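Local coordinates for phosphoglycerate kinase (Coxiella burnetii, PDB 4NG4), which catalyses the reversible transfer of a phosphoryl group from 1,3-bisphosphoglycerate to ADP, giving 3-phosphoglycerate and ATP in glycolysis, at residues M28-L33 against Q159-G164; T286-D291 against S295-F300; A344-T349 against T369-Y374. All coordinates share one frame; numbering follows the deposited sequence.

Contact 1: residues M28-L33 against Q159-G164; sequences MIREDL and QASTAG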
loop_
_atom_site.group_PDB
_atom_site.type_symbol
_atom_site.label_atom_id
_atom_site.label_comp_id
_atom_site.label_asym_id
_atom_site.label_seq_id
_atom_site.Cartn_x
_atom_site.Cartn_y
_atom_site.Cartn_z
ATOM N N MET A 28 -11.465 -20.283 8.300
ATOM C CA MET A 28 -10.216 -20.199 7.567
ATOM C C MET A 28 -9.878 -18.720 7.355
ATOM O O MET A 28 -10.546 -18.028 6.582
ATOM C CB MET A 28 -10.382 -20.935 6.238
ATOM C CG MET A 28 -9.115 -21.553 5.694
ATOM S SD MET A 28 -9.449 -22.556 4.234
ATOM C CE MET A 28 -8.482 -24.014 4.631
ATOM N N ILE A 29 -8.865 -18.239 8.073
ATOM C CA ILE A 29 -8.448 -16.838 8.011
ATOM C C ILE A 29 -7.170 -16.686 7.187
ATOM O O ILE A 29 -6.115 -17.161 7.589
ATOM C CB ILE A 29 -8.186 -16.271 9.421
ATOM C CG1 ILE A 29 -9.411 -16.454 10.312
ATOM C CG2 ILE A 29 -7.821 -14.794 9.355
ATOM C CD1 ILE A 29 -9.121 -16.135 11.759
ATOM N N ARG A 30 -7.270 -16.003 6.049
ATOM C CA ARG A 30 -6.101 -15.677 5.238
ATOM C C ARG A 30 -5.467 -14.401 5.776
ATOM O O ARG A 30 -6.066 -13.315 5.739
ATOM C CB ARG A 30 -6.489 -15.496 3.769
ATOM C CG ARG A 30 -5.311 -15.139 2.821
ATOM C CD ARG A 30 -4.424 -16.315 2.541
ATOM N NE ARG A 30 -3.524 -16.084 1.413
ATOM C CZ ARG A 30 -2.361 -15.437 1.478
ATOM N NH1 ARG A 30 -1.931 -14.920 2.618
ATOM N NH2 ARG A 30 -1.637 -15.281 0.378
ATOM N N GLU A 31 -4.236 -14.536 6.249
ATOM C CA GLU A 31 -3.485 -13.420 6.799
ATOM C C GLU A 31 -2.176 -13.211 6.016
ATOM O O GLU A 31 -1.757 -14.066 5.233
ATOM C CB GLU A 31 -3.180 -13.684 8.269
ATOM C CG GLU A 31 -4.410 -13.879 9.153
ATOM C CD GLU A 31 -5.041 -12.581 9.604
ATOM O OE1 GLU A 31 -4.481 -11.512 9.305
ATOM O OE2 GLU A 31 -6.108 -12.636 10.273
ATOM N N ASP A 32 -1.570 -12.041 6.223
ATOM C CA ASP A 32 -0.264 -11.679 5.680
ATOM C C ASP A 32 0.709 -11.760 6.850
ATOM O O ASP A 32 0.933 -10.800 7.562
ATOM C CB ASP A 32 -0.307 -10.276 5.057
ATOM C CG ASP A 32 1.026 -9.851 4.430
ATOM O OD1 ASP A 32 2.008 -10.628 4.422
ATOM O OD2 ASP A 32 1.107 -8.708 3.925
ATOM N N LEU A 33 1.248 -12.949 7.054
ATOM C CA LEU A 33 2.265 -13.212 8.079
ATOM C C LEU A 33 3.654 -13.354 7.436
ATOM O O LEU A 33 4.536 -13.962 8.018
ATOM C CB LEU A 33 1.898 -14.498 8.835
ATOM C CG LEU A 33 0.418 -14.619 9.234
ATOM C CD1 LEU A 33 0.183 -15.859 10.109
ATOM C CD2 LEU A 33 -0.078 -13.355 9.939
ATOM N N GLN A 159 -5.189 -15.500 -6.643
ATOM C CA GLN A 159 -4.504 -16.718 -6.265
ATOM C C GLN A 159 -5.461 -17.571 -5.449
ATOM O O GLN A 159 -6.329 -17.037 -4.771
ATOM C CB GLN A 159 -3.238 -16.364 -5.496
ATOM C CG GLN A 159 -2.139 -15.840 -6.419
ATOM C CD GLN A 159 -0.857 -15.564 -5.683
ATOM O OE1 GLN A 159 -0.827 -14.731 -4.797
ATOM N NE2 GLN A 159 0.206 -16.270 -6.029
ATOM N N ALA A 160 -5.322 -18.889 -5.550
ATOM C CA ALA A 160 -6.230 -19.838 -4.896
ATOM C C ALA A 160 -6.594 -19.432 -3.458
ATOM O O ALA A 160 -7.735 -19.526 -3.040
ATOM C CB ALA A 160 -5.597 -21.228 -4.913
ATOM N N SER A 161 -5.593 -18.969 -2.723
ATOM C CA SER A 161 -5.731 -18.618 -1.319
ATOM C C SER A 161 -6.267 -17.203 -1.048
ATOM O O SER A 161 -6.629 -16.892 0.097
ATOM C CB SER A 161 -4.375 -18.820 -0.610
ATOM O OG SER A 161 -3.420 -17.827 -0.940
ATOM N N THR A 162 -6.312 -16.360 -2.089
ATOM C CA THR A 162 -6.832 -14.974 -1.992
ATOM C C THR A 162 -8.118 -14.712 -2.776
ATOM O O THR A 162 -8.834 -13.743 -2.487
ATOM C CB THR A 162 -5.828 -13.957 -2.539
ATOM O OG1 THR A 162 -5.703 -14.134 -3.955
ATOM C CG2 THR A 162 -4.467 -14.117 -1.877
ATOM N N ALA A 163 -8.396 -15.553 -3.769
ATOM C CA ALA A 163 -9.478 -15.318 -4.705
ATOM C C ALA A 163 -10.318 -16.572 -4.956
ATOM O O ALA A 163 -11.531 -16.571 -4.744
ATOM C CB ALA A 163 -8.898 -14.810 -6.002
ATOM N N GLY A 164 -9.669 -17.634 -5.427
ATOM C CA GLY A 164 -10.359 -18.870 -5.788
ATOM C C GLY A 164 -11.146 -19.474 -4.643
ATOM O O GLY A 164 -12.313 -19.822 -4.814
#
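Arg30 reaches from strand 26-31 to Ser161 and Thr162 in the first turn of helix 160-168, and its chain meets the helix almost from its root. CB of Arg30 lies 3.9 Å from Ser161 O, and the next two carbons close in on the same carbonyl oxygen, CD of Arg30 coming within 3.3 Å of Ser161 O. The chain leaves the strand with CG anti to the backbone N (chi1 180°) and then bends at chi2 (74°), a turn that lays the aliphatic part along Ser161 and carries the guanidinium past it. There NE points to the serine hydroxyl, with Arg30 NE 2.9 Å from Ser161 OG and the hydroxyl at the edge of the guanidinium, near its plane. The N-H to acceptor angle of 145° makes this a bent bond, but the placing of Ser161 OG, and with it the exact geometry, is doubtful. Thr162 CG2 sits oblique to the guanidinium, 3.8 Å from Arg30 NH2, and the two side chains run side by side. The other terminal nitrogen, NH1, turns back to its own strand and makes a weak bond to Glu31 O; it also bonds to ND1 of His70, a predicted substrate-binding residue. Arg30 thus lies between the helix start and residues predicted to bind the substrate, Asp32 and Leu33 among them. On the helix side, Gln159 N bonds to Thr162 OG1 at 3.1 Å, and Gln159 O accepts from both Thr162 N and Ala163 N. The hydroxyl of Thr162 is bonded to Arg157 O as well. Strand 26-31 lies inside the parallel sheet between strands 64-69 and 146-149, with helix 46-60 touching Ile29 and Glu31, while Phe147 and Met149 pack against Arg30.

Contact 2: residues T286-D291 against S295-F300; sequences TVKNID and SNESIF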
loop_
_atom_site.group_PDB
_atom_site.type_symbol
_atom_site.label_atom_id
_atom_site.label_comp_id
_atom_site.label_asym_id
_atom_site.label_seq_id
_atom_site.Cartn_x
_atom_site.Cartn_y
_atom_site.Cartn_z
ATOM N N THR A 286 22.181 24.629 -4.702
ATOM C CA THR A 286 21.821 26.001 -5.081
ATOM C C THR A 286 20.332 26.162 -5.320
ATOM O O THR A 286 19.761 25.457 -6.145
ATOM C CB THR A 286 22.527 26.401 -6.363
ATOM O OG1 THR A 286 23.934 26.207 -6.195
ATOM C CG2 THR A 286 22.227 27.861 -6.709
ATOM N N VAL A 287 19.710 27.105 -4.617
ATOM C CA VAL A 287 18.278 27.369 -4.772
ATOM C C VAL A 287 18.066 28.313 -5.956
ATOM O O VAL A 287 18.723 29.344 -6.072
ATOM C CB VAL A 287 17.642 27.939 -3.490
ATOM C CG1 VAL A 287 16.149 28.197 -3.714
ATOM C CG2 VAL A 287 17.862 26.976 -2.330
ATOM N N LYS A 288 17.137 27.934 -6.829
ATOM C CA LYS A 288 17.008 28.516 -8.155
ATOM C C LYS A 288 15.556 28.651 -8.539
ATOM O O LYS A 288 14.692 27.898 -8.080
ATOM C CB LYS A 288 17.661 27.606 -9.202
ATOM C CG LYS A 288 19.172 27.720 -9.310
ATOM C CD LYS A 288 19.675 27.380 -10.720
ATOM C CE LYS A 288 21.167 27.609 -10.829
ATOM N NZ LYS A 288 21.644 27.726 -12.230
ATOM N N ASN A 289 15.298 29.611 -9.416
ATOM C CA ASN A 289 14.047 29.631 -10.126
ATOM C C ASN A 289 14.149 28.631 -11.268
ATOM O O ASN A 289 15.193 28.510 -11.942
ATOM C CB ASN A 289 13.740 31.023 -10.671
ATOM C CG ASN A 289 12.267 31.203 -11.023
ATOM O OD1 ASN A 289 11.700 30.452 -11.839
ATOM N ND2 ASN A 289 11.636 32.208 -10.407
ATOM N N ILE A 290 13.061 27.916 -11.483
ATOM C CA ILE A 290 12.946 27.022 -12.614
ATOM C C ILE A 290 13.518 27.635 -13.918
ATOM O O ILE A 290 14.101 26.916 -14.732
ATOM C CB ILE A 290 11.475 26.604 -12.742
ATOM C CG1 ILE A 290 11.258 25.628 -13.890
ATOM C CG2 ILE A 290 10.565 27.831 -12.884
ATOM C CD1 ILE A 290 9.796 25.214 -13.999
ATOM N N ASP A 291 13.367 28.951 -14.100
ATOM C CA ASP A 291 14.011 29.690 -15.202
ATOM C C ASP A 291 15.483 29.340 -15.354
ATOM O O ASP A 291 15.971 29.126 -16.458
ATOM C CB ASP A 291 13.979 31.214 -14.953
ATOM C CG ASP A 291 12.575 31.775 -14.787
ATOM O OD1 ASP A 291 11.629 31.291 -15.450
ATOM O OD2 ASP A 291 12.428 32.737 -13.997
ATOM N N SER A 295 22.484 23.658 -18.127
ATOM C CA SER A 295 22.402 22.417 -18.890
ATOM C C SER A 295 23.026 21.184 -18.243
ATOM O O SER A 295 22.795 20.074 -18.718
ATOM C CB SER A 295 22.975 22.607 -20.295
ATOM O OG SER A 295 24.393 22.586 -20.288
ATOM N N ASN A 296 23.812 21.340 -17.190
ATOM C CA ASN A 296 24.300 20.150 -16.475
ATOM C C ASN A 296 24.139 20.260 -14.974
ATOM O O ASN A 296 25.053 19.949 -14.218
ATOM C CB ASN A 296 25.741 19.777 -16.870
ATOM C CG ASN A 296 26.723 20.873 -16.601
ATOM O OD1 ASN A 296 26.344 22.012 -16.334
ATOM N ND2 ASN A 296 28.006 20.541 -16.672
ATOM N N GLU A 297 22.950 20.709 -14.585
ATOM C CA GLU A 297 22.445 20.615 -13.227
ATOM C C GLU A 297 21.228 19.704 -13.246
ATOM O O GLU A 297 20.676 19.425 -14.304
ATOM C CB GLU A 297 21.998 21.978 -12.727
ATOM C CG GLU A 297 23.073 23.014 -12.679
ATOM C CD GLU A 297 22.565 24.330 -12.104
ATOM O OE1 GLU A 297 21.732 25.018 -12.763
ATOM O OE2 GLU A 297 23.010 24.665 -10.992
ATOM N N SER A 298 20.801 19.253 -12.071
ATOM C CA SER A 298 19.619 18.404 -11.964
ATOM C C SER A 298 18.816 18.861 -10.760
ATOM O O SER A 298 19.387 19.323 -9.769
ATOM C CB SER A 298 20.020 16.933 -11.777
ATOM O OG SER A 298 21.115 16.560 -12.590
ATOM N N ILE A 299 17.499 18.715 -10.841
ATOM C CA ILE A 299 16.618 19.076 -9.733
ATOM C C ILE A 299 16.500 17.921 -8.743
ATOM O O ILE A 299 16.064 16.840 -9.107
ATOM C CB ILE A 299 15.221 19.444 -10.235
ATOM C CG1 ILE A 299 15.308 20.671 -11.170
ATOM C CG2 ILE A 299 14.290 19.730 -9.053
ATOM C CD1 ILE A 299 13.984 21.044 -11.840
ATOM N N PHE A 300 16.886 18.164 -7.489
ATOM C CA PHE A 300 16.803 17.160 -6.425
ATOM C C PHE A 300 15.792 17.483 -5.313
ATOM O O PHE A 300 15.539 16.661 -4.431
ATOM C CB PHE A 300 18.177 16.972 -5.796
ATOM C CG PHE A 300 19.259 16.590 -6.780
ATOM C CD1 PHE A 300 19.076 15.548 -7.664
ATOM C CD2 PHE A 300 20.461 17.265 -6.801
ATOM C CE1 PHE A 300 20.071 15.184 -8.546
ATOM C CE2 PHE A 300 21.453 16.910 -7.676
ATOM C CZ PHE A 300 21.256 15.862 -8.554
#
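Lys288 and Glu297 form a salt bridge between two short segments separated by a three-residue loop, with Lys288 NZ 2.8 Å from Glu297 OE1. The ammonium meets that oxygen on its syn side, 21° out of the carboxylate plane. The second oxygen is less engaged: Glu297 OE2 is 3.6 Å from Lys288 NZ and slightly closer to the lysine CE. Both side chains are extended beyond CG and come from opposite directions. Each charged end has a further partner in the intervening loop: Lys288 NZ bonds to Ala292 O, and Glu297 OE1 accepts from Thr294 N. The same two charged ends therefore also hold the backbone of the connecting loop.

Farther out, the chain leaves strand 286-289 through an Asx turn, in which Asn289 OD1 accepts from Asp291 N at 3.2 Å with a nearly straight N-H angle of 172°. Toward strand 272-276, Glu297 packs on Val275; farther along, Ile299 packs on Val273. Strands 286-289 and 298-300 are the two edges of a small antiparallel sheet with 272-276 between them, and the bridge probably passes over that central strand. The side chain of Glu297 is about 12 Å from the bound ADP; the sheet touches the nucleotide site of the kinase through Ile299, whose carbonyl oxygen makes a weak bond to N6 of the adenine.

Contact 3: residues A344-T349 against T369-Y374; sequences AVAKST and TDQMSY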
loop_
_atom_site.group_PDB
_atom_site.type_symbol
_atom_site.label_atom_id
_atom_site.label_comp_id
_atom_site.label_asym_id
_atom_site.label_seq_id
_atom_site.Cartn_x
_atom_site.Cartn_y
_atom_site.Cartn_z
ATOM N N ALA A 344 3.928 19.437 7.407
ATOM C CA ALA A 344 2.673 20.124 7.086
ATOM C C ALA A 344 1.462 19.186 7.212
ATOM O O ALA A 344 0.437 19.567 7.778
ATOM C CB ALA A 344 2.740 20.750 5.700
ATOM N N VAL A 345 1.595 17.958 6.716
ATOM C CA VAL A 345 0.528 16.958 6.834
ATOM C C VAL A 345 0.306 16.591 8.307
ATOM O O VAL A 345 -0.834 16.420 8.749
ATOM C CB VAL A 345 0.851 15.676 6.031
ATOM C CG1 VAL A 345 -0.298 14.667 6.102
ATOM C CG2 VAL A 345 1.151 16.021 4.573
ATOM N N ALA A 346 1.395 16.482 9.064
ATOM C CA ALA A 346 1.303 16.195 10.496
ATOM C C ALA A 346 0.518 17.293 11.243
ATOM O O ALA A 346 -0.585 17.028 11.751
ATOM C CB ALA A 346 2.697 16.017 11.101
ATOM N N LYS A 347 1.078 18.509 11.282
ATOM C CA LYS A 347 0.437 19.664 11.936
ATOM C C LYS A 347 -1.006 19.836 11.465
ATOM O O LYS A 347 -1.872 20.243 12.237
ATOM C CB LYS A 347 1.200 20.966 11.646
ATOM C CG LYS A 347 2.630 21.043 12.192
ATOM C CD LYS A 347 3.355 22.291 11.669
ATOM C CE LYS A 347 4.878 22.119 11.594
ATOM N NZ LYS A 347 5.522 23.064 10.626
ATOM N N SER A 348 -1.247 19.509 10.196
ATOM C CA SER A 348 -2.558 19.674 9.601
ATOM C C SER A 348 -3.646 18.859 10.275
ATOM O O SER A 348 -3.400 17.877 10.960
ATOM C CB SER A 348 -2.537 19.349 8.108
ATOM O OG SER A 348 -3.857 19.365 7.579
ATOM N N THR A 349 -4.863 19.304 10.036
ATOM C CA THR A 349 -6.050 18.836 10.721
ATOM C C THR A 349 -6.860 17.900 9.829
ATOM O O THR A 349 -7.843 17.314 10.259
ATOM C CB THR A 349 -6.912 20.052 11.126
ATOM O OG1 THR A 349 -7.995 19.613 11.924
ATOM C CG2 THR A 349 -7.470 20.794 9.903
ATOM N N THR A 369 5.965 9.172 11.628
ATOM C CA THR A 369 5.038 8.088 11.273
ATOM C C THR A 369 3.705 8.054 12.062
ATOM O O THR A 369 2.626 7.972 11.470
ATOM C CB THR A 369 5.736 6.718 11.388
ATOM O OG1 THR A 369 6.775 6.631 10.411
ATOM C CG2 THR A 369 4.757 5.592 11.155
ATOM N N ASP A 370 3.762 8.124 13.385
ATOM C CA ASP A 370 2.525 8.040 14.164
ATOM C C ASP A 370 1.648 9.320 14.111
ATOM O O ASP A 370 0.571 9.350 14.716
ATOM C CB ASP A 370 2.796 7.583 15.617
ATOM C CG ASP A 370 3.646 8.572 16.429
ATOM O OD1 ASP A 370 3.853 9.735 16.007
ATOM O OD2 ASP A 370 4.109 8.169 17.522
ATOM N N GLN A 371 2.098 10.360 13.402
ATOM C CA GLN A 371 1.313 11.607 13.268
ATOM C C GLN A 371 0.392 11.632 12.037
ATOM O O GLN A 371 -0.465 12.504 11.933
ATOM C CB GLN A 371 2.226 12.852 13.303
ATOM C CG GLN A 371 2.431 13.446 14.712
ATOM C CD GLN A 371 1.190 14.153 15.246
ATOM O OE1 GLN A 371 0.968 15.338 14.994
ATOM N NE2 GLN A 371 0.380 13.429 15.990
ATOM N N MET A 372 0.571 10.680 11.119
ATOM C CA MET A 372 -0.355 10.487 10.000
ATOM C C MET A 372 -1.521 9.670 10.507
ATOM O O MET A 372 -1.332 8.777 11.327
ATOM C CB MET A 372 0.310 9.730 8.857
ATOM C CG MET A 372 1.594 10.338 8.356
ATOM S SD MET A 372 1.331 11.879 7.490
ATOM C CE MET A 372 2.637 12.852 8.221
ATOM N N SER A 373 -2.724 9.956 10.023
ATOM C CA SER A 373 -3.928 9.289 10.532
ATOM C C SER A 373 -3.902 7.804 10.182
ATOM O O SER A 373 -4.351 6.969 10.974
ATOM C CB SER A 373 -5.201 9.928 9.972
ATOM O OG SER A 373 -5.003 11.300 9.647
ATOM N N TYR A 374 -3.381 7.473 8.997
ATOM C CA TYR A 374 -3.280 6.080 8.571
ATOM C C TYR A 374 -2.046 5.846 7.724
ATOM O O TYR A 374 -1.851 6.519 6.714
ATOM C CB TYR A 374 -4.525 5.660 7.783
ATOM C CG TYR A 374 -4.602 4.174 7.614
ATOM C CD1 TYR A 374 -5.071 3.372 8.647
ATOM C CD2 TYR A 374 -4.168 3.554 6.443
ATOM C CE1 TYR A 374 -5.126 1.989 8.513
ATOM C CE2 TYR A 374 -4.223 2.163 6.299
ATOM C CZ TYR A 374 -4.704 1.398 7.337
ATOM O OH TYR A 374 -4.767 0.036 7.223
#
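Met372 is folded back by bends at chi2 (-70°) and chi3 (135°), which turn its sulfur and terminal methyl onto Val345 and Ala346 of helix 336-347. The valine presents CG1, anti to its backbone N at chi1 -177°, and this branch does the closest touching: Val345 CG1 lies 3.5 Å from Met372 SD. The two side chains cross at about a right angle. CE then continues past the valine to the next residue of the helix, with Met372 CE 3.9 Å from Ala346 N and 4.3 Å from Ala346 CB.

Gln371 completes the contact nearer solvent: Gln371 CB lies 3.9 Å from Ala346 CB, while the rest of its chain bends at chi2. No hydrogen bond joins the two segments; the contact is apolar. Helix 336-347 thus ends against the loop that leads into strand 374-375. In this nucleotide-binding domain the side chain of Met372 is about 12 Å from the bound ADP, near its pocket but not in it. Met372 also rests on strand 351-354 and on Leu363 of helix 357-365, and Val345 reaches Ile320 of strand 319-323 and Met314 of helix 304-316, placing the pair between the parallel sheet and its helices.

Overall arrangement
From the N terminus, the chain first closes contact 1, where strand 26-31 meets the start of helix 160-168 after a long excursion through much of the six-stranded parallel sheet that holds that strand. Contact 2 follows as a short local loop between the edge strands of the small antiparallel sheet. Contact 3 then joins the end of helix 336-347 to the loop before strand 374-375, the last strand of the second parallel sheet. The three loops lie in series; none nests in or crosses another. Contact 1 belongs to the substrate-side domain, contacts 2 and 3 to the ADP-binding domain, both across the chain's centre from contact 1, with centres 48 and 32 Å from its own.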